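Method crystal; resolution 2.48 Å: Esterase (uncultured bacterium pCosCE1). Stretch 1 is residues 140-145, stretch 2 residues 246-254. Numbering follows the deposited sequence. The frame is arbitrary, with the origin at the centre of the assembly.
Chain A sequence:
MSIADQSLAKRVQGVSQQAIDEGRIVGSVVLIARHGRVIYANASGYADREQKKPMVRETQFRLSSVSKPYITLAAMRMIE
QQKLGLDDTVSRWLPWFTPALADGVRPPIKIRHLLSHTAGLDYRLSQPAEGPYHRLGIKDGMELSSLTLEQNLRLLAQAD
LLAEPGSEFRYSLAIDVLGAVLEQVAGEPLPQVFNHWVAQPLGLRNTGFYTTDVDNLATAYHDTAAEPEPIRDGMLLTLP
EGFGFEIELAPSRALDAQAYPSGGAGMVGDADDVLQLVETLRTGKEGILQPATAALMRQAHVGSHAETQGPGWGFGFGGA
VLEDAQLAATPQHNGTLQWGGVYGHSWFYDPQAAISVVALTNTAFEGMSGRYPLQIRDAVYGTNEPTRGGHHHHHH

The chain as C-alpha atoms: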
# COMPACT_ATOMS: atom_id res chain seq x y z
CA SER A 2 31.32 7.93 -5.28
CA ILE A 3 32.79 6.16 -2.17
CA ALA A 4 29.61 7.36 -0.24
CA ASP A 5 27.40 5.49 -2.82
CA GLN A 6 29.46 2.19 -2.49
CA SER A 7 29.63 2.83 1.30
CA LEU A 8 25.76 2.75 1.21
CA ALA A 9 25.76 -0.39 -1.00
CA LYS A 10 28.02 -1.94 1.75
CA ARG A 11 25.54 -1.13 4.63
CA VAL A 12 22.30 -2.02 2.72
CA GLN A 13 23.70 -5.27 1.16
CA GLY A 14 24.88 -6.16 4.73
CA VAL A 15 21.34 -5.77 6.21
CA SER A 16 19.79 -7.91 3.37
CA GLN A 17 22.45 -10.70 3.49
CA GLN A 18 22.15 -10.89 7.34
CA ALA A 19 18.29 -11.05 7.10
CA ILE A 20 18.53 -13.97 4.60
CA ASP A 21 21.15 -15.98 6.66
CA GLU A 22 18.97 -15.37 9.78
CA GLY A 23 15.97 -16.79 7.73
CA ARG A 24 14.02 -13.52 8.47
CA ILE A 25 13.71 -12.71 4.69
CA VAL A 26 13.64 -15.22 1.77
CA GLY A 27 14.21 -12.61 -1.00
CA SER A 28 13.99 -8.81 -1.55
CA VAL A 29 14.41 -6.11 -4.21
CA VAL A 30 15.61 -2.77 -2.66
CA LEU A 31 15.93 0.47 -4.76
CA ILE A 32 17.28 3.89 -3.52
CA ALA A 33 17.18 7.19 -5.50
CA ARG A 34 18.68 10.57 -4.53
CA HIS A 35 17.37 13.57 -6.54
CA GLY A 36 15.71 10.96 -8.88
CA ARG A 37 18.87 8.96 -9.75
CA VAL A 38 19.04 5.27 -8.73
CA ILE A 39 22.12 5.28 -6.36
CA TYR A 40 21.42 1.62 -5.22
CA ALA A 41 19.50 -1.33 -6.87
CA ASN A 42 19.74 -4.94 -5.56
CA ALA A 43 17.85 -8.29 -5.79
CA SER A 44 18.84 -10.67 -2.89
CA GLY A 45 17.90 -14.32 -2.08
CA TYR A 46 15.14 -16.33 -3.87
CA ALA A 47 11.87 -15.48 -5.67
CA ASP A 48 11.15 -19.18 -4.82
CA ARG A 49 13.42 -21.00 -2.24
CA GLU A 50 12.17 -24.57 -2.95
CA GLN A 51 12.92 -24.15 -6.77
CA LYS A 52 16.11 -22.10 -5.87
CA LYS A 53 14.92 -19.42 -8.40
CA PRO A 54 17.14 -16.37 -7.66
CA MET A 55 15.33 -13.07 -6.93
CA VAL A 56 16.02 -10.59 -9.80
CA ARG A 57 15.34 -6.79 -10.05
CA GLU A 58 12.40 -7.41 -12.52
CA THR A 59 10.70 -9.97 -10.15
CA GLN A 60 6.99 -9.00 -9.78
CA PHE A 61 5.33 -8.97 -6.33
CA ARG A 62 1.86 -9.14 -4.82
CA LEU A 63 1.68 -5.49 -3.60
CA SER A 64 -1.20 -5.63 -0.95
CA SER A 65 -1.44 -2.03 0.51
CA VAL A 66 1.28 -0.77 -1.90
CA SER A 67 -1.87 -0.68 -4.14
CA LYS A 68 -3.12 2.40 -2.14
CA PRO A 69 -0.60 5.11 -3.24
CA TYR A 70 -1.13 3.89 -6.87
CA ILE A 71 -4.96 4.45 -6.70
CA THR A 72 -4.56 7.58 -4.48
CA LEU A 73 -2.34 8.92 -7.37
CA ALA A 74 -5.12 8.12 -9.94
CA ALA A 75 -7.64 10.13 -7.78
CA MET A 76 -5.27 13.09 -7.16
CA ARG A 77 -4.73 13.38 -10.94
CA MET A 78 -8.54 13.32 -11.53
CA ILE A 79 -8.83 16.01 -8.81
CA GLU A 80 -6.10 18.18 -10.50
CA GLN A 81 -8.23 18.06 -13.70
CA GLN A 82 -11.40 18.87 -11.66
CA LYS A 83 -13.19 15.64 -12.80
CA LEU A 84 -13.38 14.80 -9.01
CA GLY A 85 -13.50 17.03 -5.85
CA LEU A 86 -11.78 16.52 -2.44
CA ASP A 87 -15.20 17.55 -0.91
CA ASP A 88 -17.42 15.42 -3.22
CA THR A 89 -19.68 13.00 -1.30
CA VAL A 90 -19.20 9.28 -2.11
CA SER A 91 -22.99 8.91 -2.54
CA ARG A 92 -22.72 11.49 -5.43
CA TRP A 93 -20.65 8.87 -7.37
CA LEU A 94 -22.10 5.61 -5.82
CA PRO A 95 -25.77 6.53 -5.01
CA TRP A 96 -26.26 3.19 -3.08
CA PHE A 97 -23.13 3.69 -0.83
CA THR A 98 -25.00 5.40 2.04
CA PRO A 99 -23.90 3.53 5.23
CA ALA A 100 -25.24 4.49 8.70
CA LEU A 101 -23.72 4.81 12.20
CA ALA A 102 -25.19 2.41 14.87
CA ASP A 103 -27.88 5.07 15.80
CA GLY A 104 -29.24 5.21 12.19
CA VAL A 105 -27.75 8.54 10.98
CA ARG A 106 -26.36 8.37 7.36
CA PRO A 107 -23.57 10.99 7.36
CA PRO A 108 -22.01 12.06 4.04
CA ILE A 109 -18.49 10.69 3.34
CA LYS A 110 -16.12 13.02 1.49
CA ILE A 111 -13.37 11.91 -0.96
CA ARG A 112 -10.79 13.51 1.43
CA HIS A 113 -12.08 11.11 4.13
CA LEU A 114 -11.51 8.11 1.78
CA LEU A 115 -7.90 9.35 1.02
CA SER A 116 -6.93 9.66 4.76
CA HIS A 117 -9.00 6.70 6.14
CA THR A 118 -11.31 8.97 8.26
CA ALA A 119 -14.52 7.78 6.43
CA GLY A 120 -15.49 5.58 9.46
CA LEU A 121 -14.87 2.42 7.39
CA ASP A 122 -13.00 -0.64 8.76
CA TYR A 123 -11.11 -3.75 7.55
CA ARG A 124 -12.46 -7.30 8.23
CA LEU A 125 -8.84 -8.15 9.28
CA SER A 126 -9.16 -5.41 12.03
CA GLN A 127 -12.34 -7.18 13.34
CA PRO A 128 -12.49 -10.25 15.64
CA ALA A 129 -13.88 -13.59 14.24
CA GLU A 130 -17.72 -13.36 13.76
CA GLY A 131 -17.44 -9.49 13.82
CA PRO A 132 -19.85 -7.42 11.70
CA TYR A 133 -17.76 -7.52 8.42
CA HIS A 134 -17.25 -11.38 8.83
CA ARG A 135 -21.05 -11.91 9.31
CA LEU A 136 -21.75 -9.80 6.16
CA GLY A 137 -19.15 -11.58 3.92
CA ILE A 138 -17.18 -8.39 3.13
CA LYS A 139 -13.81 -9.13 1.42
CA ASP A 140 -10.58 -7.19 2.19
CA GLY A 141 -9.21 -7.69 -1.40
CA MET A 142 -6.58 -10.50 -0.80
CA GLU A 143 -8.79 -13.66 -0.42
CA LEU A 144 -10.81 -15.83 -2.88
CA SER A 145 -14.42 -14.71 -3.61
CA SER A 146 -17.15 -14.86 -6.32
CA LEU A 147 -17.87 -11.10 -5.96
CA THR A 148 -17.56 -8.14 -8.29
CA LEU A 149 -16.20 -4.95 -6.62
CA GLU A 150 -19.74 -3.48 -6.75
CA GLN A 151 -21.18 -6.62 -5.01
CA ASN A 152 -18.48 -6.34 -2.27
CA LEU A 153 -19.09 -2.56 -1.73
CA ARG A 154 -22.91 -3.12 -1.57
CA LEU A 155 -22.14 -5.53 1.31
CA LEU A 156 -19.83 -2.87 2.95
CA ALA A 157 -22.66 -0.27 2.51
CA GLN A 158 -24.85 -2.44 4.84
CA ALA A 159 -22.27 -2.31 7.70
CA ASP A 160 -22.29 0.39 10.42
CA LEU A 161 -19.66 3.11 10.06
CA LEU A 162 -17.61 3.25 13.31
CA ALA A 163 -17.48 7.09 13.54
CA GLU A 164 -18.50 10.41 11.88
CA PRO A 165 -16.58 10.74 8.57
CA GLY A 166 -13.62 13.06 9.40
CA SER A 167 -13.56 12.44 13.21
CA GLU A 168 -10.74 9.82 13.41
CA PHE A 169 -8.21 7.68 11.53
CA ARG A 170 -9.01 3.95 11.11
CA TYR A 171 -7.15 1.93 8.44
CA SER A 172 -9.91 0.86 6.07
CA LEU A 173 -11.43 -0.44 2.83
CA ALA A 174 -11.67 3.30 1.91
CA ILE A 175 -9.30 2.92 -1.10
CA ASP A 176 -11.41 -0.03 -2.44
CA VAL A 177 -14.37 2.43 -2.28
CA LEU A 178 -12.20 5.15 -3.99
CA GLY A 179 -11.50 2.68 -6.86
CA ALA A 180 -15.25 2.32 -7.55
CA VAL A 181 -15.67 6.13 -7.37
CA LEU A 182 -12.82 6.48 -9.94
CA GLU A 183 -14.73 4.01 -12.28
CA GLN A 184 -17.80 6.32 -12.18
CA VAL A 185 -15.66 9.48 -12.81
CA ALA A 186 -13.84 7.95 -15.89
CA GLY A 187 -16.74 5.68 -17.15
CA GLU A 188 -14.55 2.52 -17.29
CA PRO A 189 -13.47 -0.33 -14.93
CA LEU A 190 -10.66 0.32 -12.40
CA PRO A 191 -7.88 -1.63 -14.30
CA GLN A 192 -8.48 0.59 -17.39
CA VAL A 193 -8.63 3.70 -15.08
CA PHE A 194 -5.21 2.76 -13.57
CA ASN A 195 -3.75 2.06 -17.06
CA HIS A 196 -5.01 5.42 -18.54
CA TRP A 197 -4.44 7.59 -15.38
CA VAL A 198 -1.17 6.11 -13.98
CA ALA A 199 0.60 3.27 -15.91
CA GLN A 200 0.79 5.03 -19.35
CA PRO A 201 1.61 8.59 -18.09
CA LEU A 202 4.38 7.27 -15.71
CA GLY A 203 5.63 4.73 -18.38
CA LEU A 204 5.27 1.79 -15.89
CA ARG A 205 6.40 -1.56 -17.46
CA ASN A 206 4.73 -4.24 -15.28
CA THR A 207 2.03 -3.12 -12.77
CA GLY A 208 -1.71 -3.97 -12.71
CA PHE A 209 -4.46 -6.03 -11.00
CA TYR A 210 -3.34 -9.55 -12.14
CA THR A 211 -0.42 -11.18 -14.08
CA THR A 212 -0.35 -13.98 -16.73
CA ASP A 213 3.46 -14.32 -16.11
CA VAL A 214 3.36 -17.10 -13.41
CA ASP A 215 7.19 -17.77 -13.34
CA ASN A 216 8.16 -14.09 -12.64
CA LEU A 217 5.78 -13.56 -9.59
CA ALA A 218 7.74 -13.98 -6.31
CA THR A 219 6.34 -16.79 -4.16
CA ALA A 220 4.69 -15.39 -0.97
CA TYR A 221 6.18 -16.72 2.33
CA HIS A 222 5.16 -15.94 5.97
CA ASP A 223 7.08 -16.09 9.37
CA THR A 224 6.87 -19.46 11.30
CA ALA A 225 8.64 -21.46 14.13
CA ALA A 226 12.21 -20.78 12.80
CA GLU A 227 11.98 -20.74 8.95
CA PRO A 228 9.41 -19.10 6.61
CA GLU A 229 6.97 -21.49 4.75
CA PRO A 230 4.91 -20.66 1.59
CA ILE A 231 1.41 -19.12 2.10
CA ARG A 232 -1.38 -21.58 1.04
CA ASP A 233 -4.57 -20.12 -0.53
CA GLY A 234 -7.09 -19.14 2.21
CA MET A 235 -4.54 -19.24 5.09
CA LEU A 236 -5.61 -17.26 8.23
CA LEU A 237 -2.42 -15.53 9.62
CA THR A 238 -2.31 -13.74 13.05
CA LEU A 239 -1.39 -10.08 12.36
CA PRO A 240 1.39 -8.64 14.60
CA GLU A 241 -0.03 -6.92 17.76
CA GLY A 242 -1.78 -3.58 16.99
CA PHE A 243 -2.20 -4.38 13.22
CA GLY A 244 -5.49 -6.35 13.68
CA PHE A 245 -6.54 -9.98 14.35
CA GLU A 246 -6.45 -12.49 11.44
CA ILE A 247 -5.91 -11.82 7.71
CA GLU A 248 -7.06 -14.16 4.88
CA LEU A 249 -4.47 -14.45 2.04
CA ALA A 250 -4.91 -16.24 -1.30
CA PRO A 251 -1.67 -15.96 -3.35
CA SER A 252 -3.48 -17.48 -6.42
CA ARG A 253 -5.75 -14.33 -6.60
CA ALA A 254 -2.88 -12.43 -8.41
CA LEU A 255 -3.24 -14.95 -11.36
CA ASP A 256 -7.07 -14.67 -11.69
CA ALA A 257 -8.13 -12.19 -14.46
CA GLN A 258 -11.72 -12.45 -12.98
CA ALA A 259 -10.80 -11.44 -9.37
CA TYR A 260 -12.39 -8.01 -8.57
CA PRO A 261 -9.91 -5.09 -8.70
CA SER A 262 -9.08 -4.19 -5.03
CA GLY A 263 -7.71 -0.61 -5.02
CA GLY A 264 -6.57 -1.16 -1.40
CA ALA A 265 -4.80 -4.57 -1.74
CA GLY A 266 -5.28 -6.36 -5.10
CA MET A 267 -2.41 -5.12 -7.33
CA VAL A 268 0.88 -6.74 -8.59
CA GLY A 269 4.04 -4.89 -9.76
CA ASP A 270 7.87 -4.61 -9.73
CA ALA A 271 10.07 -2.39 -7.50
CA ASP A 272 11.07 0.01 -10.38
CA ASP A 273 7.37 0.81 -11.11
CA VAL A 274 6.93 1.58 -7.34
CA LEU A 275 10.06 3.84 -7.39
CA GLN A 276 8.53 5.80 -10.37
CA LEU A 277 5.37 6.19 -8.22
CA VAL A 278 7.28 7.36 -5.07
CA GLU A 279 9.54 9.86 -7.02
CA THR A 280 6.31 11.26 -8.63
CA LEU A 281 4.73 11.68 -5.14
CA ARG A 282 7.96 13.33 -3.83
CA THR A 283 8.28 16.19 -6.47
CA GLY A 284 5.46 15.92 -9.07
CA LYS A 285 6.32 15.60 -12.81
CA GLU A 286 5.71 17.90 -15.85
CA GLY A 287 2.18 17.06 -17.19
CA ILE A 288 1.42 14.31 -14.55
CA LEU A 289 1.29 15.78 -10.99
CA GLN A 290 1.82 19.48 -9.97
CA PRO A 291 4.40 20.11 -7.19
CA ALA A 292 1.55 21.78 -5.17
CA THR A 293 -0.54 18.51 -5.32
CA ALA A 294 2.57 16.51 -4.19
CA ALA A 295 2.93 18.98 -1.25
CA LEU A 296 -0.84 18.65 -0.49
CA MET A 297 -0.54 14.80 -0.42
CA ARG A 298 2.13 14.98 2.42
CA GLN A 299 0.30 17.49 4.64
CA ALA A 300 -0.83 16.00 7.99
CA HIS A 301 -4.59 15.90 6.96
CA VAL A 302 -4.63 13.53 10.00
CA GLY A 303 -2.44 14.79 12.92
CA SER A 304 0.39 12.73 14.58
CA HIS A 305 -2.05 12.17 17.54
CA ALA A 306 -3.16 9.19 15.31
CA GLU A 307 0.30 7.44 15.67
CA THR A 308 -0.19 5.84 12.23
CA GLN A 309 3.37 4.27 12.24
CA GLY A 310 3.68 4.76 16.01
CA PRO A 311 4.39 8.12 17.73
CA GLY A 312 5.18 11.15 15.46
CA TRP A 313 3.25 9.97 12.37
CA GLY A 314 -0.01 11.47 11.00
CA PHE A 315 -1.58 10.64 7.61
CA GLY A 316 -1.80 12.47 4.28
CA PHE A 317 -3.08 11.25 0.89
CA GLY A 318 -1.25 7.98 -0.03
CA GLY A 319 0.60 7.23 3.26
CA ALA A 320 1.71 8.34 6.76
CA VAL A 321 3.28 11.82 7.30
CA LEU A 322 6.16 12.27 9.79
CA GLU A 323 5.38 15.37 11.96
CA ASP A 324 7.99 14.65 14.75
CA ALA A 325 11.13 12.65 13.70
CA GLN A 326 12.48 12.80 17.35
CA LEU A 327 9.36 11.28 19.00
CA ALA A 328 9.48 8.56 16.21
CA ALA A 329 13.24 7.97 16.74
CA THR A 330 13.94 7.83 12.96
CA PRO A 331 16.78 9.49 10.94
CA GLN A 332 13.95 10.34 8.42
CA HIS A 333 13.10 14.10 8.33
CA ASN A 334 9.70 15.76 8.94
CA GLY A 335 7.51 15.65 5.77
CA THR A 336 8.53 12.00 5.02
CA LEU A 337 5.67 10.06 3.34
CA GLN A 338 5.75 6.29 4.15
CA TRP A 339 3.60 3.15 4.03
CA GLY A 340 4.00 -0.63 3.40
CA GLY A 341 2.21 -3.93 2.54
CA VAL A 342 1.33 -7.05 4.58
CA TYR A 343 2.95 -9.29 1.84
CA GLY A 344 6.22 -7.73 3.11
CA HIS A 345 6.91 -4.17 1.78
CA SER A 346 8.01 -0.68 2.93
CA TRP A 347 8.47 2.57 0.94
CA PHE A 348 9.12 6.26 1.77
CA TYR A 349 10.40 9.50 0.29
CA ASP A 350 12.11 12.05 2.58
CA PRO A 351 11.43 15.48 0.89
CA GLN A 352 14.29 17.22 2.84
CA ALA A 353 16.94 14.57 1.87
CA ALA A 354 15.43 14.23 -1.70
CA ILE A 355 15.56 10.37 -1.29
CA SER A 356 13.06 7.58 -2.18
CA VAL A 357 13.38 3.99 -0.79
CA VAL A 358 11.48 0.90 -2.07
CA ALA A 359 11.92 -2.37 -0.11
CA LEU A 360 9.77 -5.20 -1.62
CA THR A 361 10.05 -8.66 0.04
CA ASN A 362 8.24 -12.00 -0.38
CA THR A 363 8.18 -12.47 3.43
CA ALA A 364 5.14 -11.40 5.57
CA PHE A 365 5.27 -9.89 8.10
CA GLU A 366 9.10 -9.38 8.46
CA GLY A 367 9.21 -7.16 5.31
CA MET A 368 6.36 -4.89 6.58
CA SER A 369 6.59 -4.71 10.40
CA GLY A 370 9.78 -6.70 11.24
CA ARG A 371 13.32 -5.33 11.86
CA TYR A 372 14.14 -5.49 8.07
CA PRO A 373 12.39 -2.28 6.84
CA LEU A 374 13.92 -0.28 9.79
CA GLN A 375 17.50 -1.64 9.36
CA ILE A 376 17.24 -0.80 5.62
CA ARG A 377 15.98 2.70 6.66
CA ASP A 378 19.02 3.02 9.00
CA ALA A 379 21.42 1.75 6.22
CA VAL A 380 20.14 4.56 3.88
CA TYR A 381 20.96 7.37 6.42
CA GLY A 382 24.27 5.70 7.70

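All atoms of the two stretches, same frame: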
# COMPACT_ATOMS: atom_id res chain seq x y z
N ASP A 140 -11.62 -8.23 1.98
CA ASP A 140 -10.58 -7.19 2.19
C ASP A 140 -9.74 -7.00 0.92
O ASP A 140 -8.92 -6.08 0.94
CB ASP A 140 -9.71 -7.53 3.40
CG ASP A 140 -10.37 -7.31 4.75
OD1 ASP A 140 -11.39 -6.54 4.81
OD2 ASP A 140 -9.83 -7.86 5.76
N GLY A 141 -9.92 -7.83 -0.11
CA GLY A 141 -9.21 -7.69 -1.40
C GLY A 141 -8.09 -8.70 -1.63
O GLY A 141 -7.51 -8.69 -2.73
N MET A 142 -7.77 -9.59 -0.68
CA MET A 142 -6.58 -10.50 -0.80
C MET A 142 -6.96 -11.98 -0.80
O MET A 142 -6.06 -12.82 -1.06
CB MET A 142 -5.59 -10.19 0.33
CG MET A 142 -4.93 -8.83 0.12
SD MET A 142 -4.11 -8.23 1.61
CE MET A 142 -5.54 -7.69 2.54
N GLU A 143 -8.24 -12.29 -0.60
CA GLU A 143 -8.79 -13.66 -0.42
C GLU A 143 -9.60 -14.07 -1.65
O GLU A 143 -9.90 -13.20 -2.49
CB GLU A 143 -9.65 -13.72 0.85
CG GLU A 143 -10.97 -12.95 0.75
CD GLU A 143 -10.79 -11.47 1.05
OE1 GLU A 143 -10.86 -11.13 2.24
OE2 GLU A 143 -10.53 -10.68 0.11
N LEU A 144 -9.96 -15.35 -1.76
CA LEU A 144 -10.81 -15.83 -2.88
C LEU A 144 -12.26 -15.42 -2.61
O LEU A 144 -12.68 -15.37 -1.45
CB LEU A 144 -10.68 -17.35 -3.02
CG LEU A 144 -9.29 -17.88 -3.39
CD1 LEU A 144 -9.31 -19.39 -3.55
CD2 LEU A 144 -8.76 -17.23 -4.67
N SER A 145 -12.99 -15.08 -3.67
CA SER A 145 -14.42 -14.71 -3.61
C SER A 145 -15.02 -14.80 -5.01
O SER A 145 -14.25 -14.77 -5.99
CB SER A 145 -14.63 -13.33 -3.02
OG SER A 145 -14.75 -12.33 -4.03
N GLU A 246 -6.78 -11.40 12.39
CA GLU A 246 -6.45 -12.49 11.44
C GLU A 246 -6.75 -11.99 10.04
O GLU A 246 -7.81 -11.39 9.84
CB GLU A 246 -7.22 -13.78 11.74
CG GLU A 246 -6.72 -14.50 12.98
CD GLU A 246 -7.17 -15.95 13.09
OE1 GLU A 246 -8.08 -16.35 12.32
OE2 GLU A 246 -6.62 -16.68 13.94
N ILE A 247 -5.83 -12.25 9.13
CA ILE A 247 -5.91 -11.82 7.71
C ILE A 247 -6.00 -13.09 6.86
O ILE A 247 -5.28 -14.08 7.17
CB ILE A 247 -4.70 -10.93 7.33
CG1 ILE A 247 -4.69 -10.63 5.83
CG2 ILE A 247 -3.39 -11.57 7.77
CD1 ILE A 247 -3.75 -9.55 5.43
N GLU A 248 -6.83 -13.05 5.83
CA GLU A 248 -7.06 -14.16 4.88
C GLU A 248 -6.30 -13.85 3.59
O GLU A 248 -6.68 -12.90 2.91
CB GLU A 248 -8.55 -14.32 4.59
CG GLU A 248 -8.86 -15.66 3.98
CD GLU A 248 -10.29 -15.98 3.60
OE1 GLU A 248 -11.25 -15.31 4.07
OE2 GLU A 248 -10.43 -16.92 2.80
N LEU A 249 -5.29 -14.66 3.26
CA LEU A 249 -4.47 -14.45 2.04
C LEU A 249 -4.67 -15.61 1.08
O LEU A 249 -4.70 -16.76 1.52
CB LEU A 249 -3.01 -14.33 2.44
CG LEU A 249 -2.66 -13.10 3.27
CD1 LEU A 249 -1.20 -13.16 3.75
CD2 LEU A 249 -2.96 -11.84 2.49
N ALA A 250 -4.77 -15.28 -0.20
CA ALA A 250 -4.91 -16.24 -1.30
C ALA A 250 -3.95 -15.83 -2.41
O ALA A 250 -4.31 -15.11 -3.34
CB ALA A 250 -6.35 -16.30 -1.74
N PRO A 251 -2.68 -16.27 -2.32
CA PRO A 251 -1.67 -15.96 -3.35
C PRO A 251 -2.04 -16.31 -4.80
O PRO A 251 -1.47 -15.71 -5.67
CB PRO A 251 -0.43 -16.73 -2.88
CG PRO A 251 -0.64 -16.80 -1.39
CD PRO A 251 -2.12 -17.03 -1.20
N SER A 252 -3.01 -17.18 -5.04
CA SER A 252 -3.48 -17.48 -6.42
C SER A 252 -4.28 -16.29 -7.00
O SER A 252 -4.35 -16.20 -8.23
CB SER A 252 -4.28 -18.76 -6.48
OG SER A 252 -5.54 -18.62 -5.84
N ARG A 253 -4.87 -15.44 -6.15
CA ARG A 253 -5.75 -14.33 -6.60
C ARG A 253 -5.05 -13.50 -7.69
O ARG A 253 -5.71 -13.16 -8.70
CB ARG A 253 -6.13 -13.45 -5.41
CG ARG A 253 -7.26 -12.48 -5.69
CD ARG A 253 -7.52 -11.59 -4.49
NE ARG A 253 -8.82 -10.95 -4.55
CZ ARG A 253 -9.10 -9.89 -5.30
NH1 ARG A 253 -8.16 -9.34 -6.07
NH2 ARG A 253 -10.32 -9.38 -5.25
N ALA A 254 -3.76 -13.21 -7.49
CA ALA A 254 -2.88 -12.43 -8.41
C ALA A 254 -2.89 -13.00 -9.84
O ALA A 254 -2.49 -12.27 -10.76
CB ALA A 254 -1.48 -12.40 -7.85
O HOH W 1 -8.61 -10.40 5.38
O HOH W 2 -8.12 -10.68 2.83
O HOH W 3 -11.98 -12.25 -4.72
O HOH W 4 -11.32 -10.50 -2.58
O HOH W 5 -9.21 -17.33 0.51

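Two direct hydrogen bonds, a few apolar contacts and a set of bridging waters join the irregular segment 140-145 to the strand and turn of 246-254, burying about 500 Å² in all. Asp140 makes no direct contact, but its short carboxylate can accept from a water and so reaches the strand through water 1, which donates to OD2 of Asp140 and accepts from the backbone N of Glu248. Gly141 follows with phi near 105°, where a side chain would be jammed against the preceding carbonyl; glycine suits this position. Its carbonyl O lies over one face of the Arg253 guanidinium, 3.2 Å from NE of Arg253, but the angle is too poor for a hydrogen bond.

Met142 carries the central backbone link: N of Ala250 donates to O of Met142 at 2.9 Å. Its long, flexible side chain is buried along the strand, with CB of Met142 3.8 Å from CD2 of Leu249 and CE of Met142 3.9 Å from CD1 of Ile247.

Glu143 folds back over its own segment (chi1 p, chi2 m). OE1 of Glu143 accepts from N of Asp140 (3.0 Å) and OE2 of Glu143 from N of Gly141 (2.9 Å), so backbone amides, with waters 2 and 4, satisfy a buried carboxylate. Water 2 donates to O of Glu248 and, weakly, to OE1 of Glu143. The carbonyl O of Glu143 accepts from NE of Arg253 at 3.2 Å, near the guanidinium plane; the extended arginine spans the gap, and water 4 ties NH2 of Arg253 to both O and OE2 of Glu143.

At the exposed margin, the apolar Leu144 side chain covers the methyl of Ala250, CG of Leu144 lying 3.7 Å from CB of Ala250. That small methyl points toward stretch 1, with CB of Ala250 3.8 Å from CA of Glu143, so alanine fits where the backbones are closest. Water 5 links N of Leu144 to OE2 of Glu248. Ser145 reaches stretch 2 only through solvent: its hydroxyl OG shares water 3, which donates to O of Glu143 and weakly accepts from NH2 of Arg253.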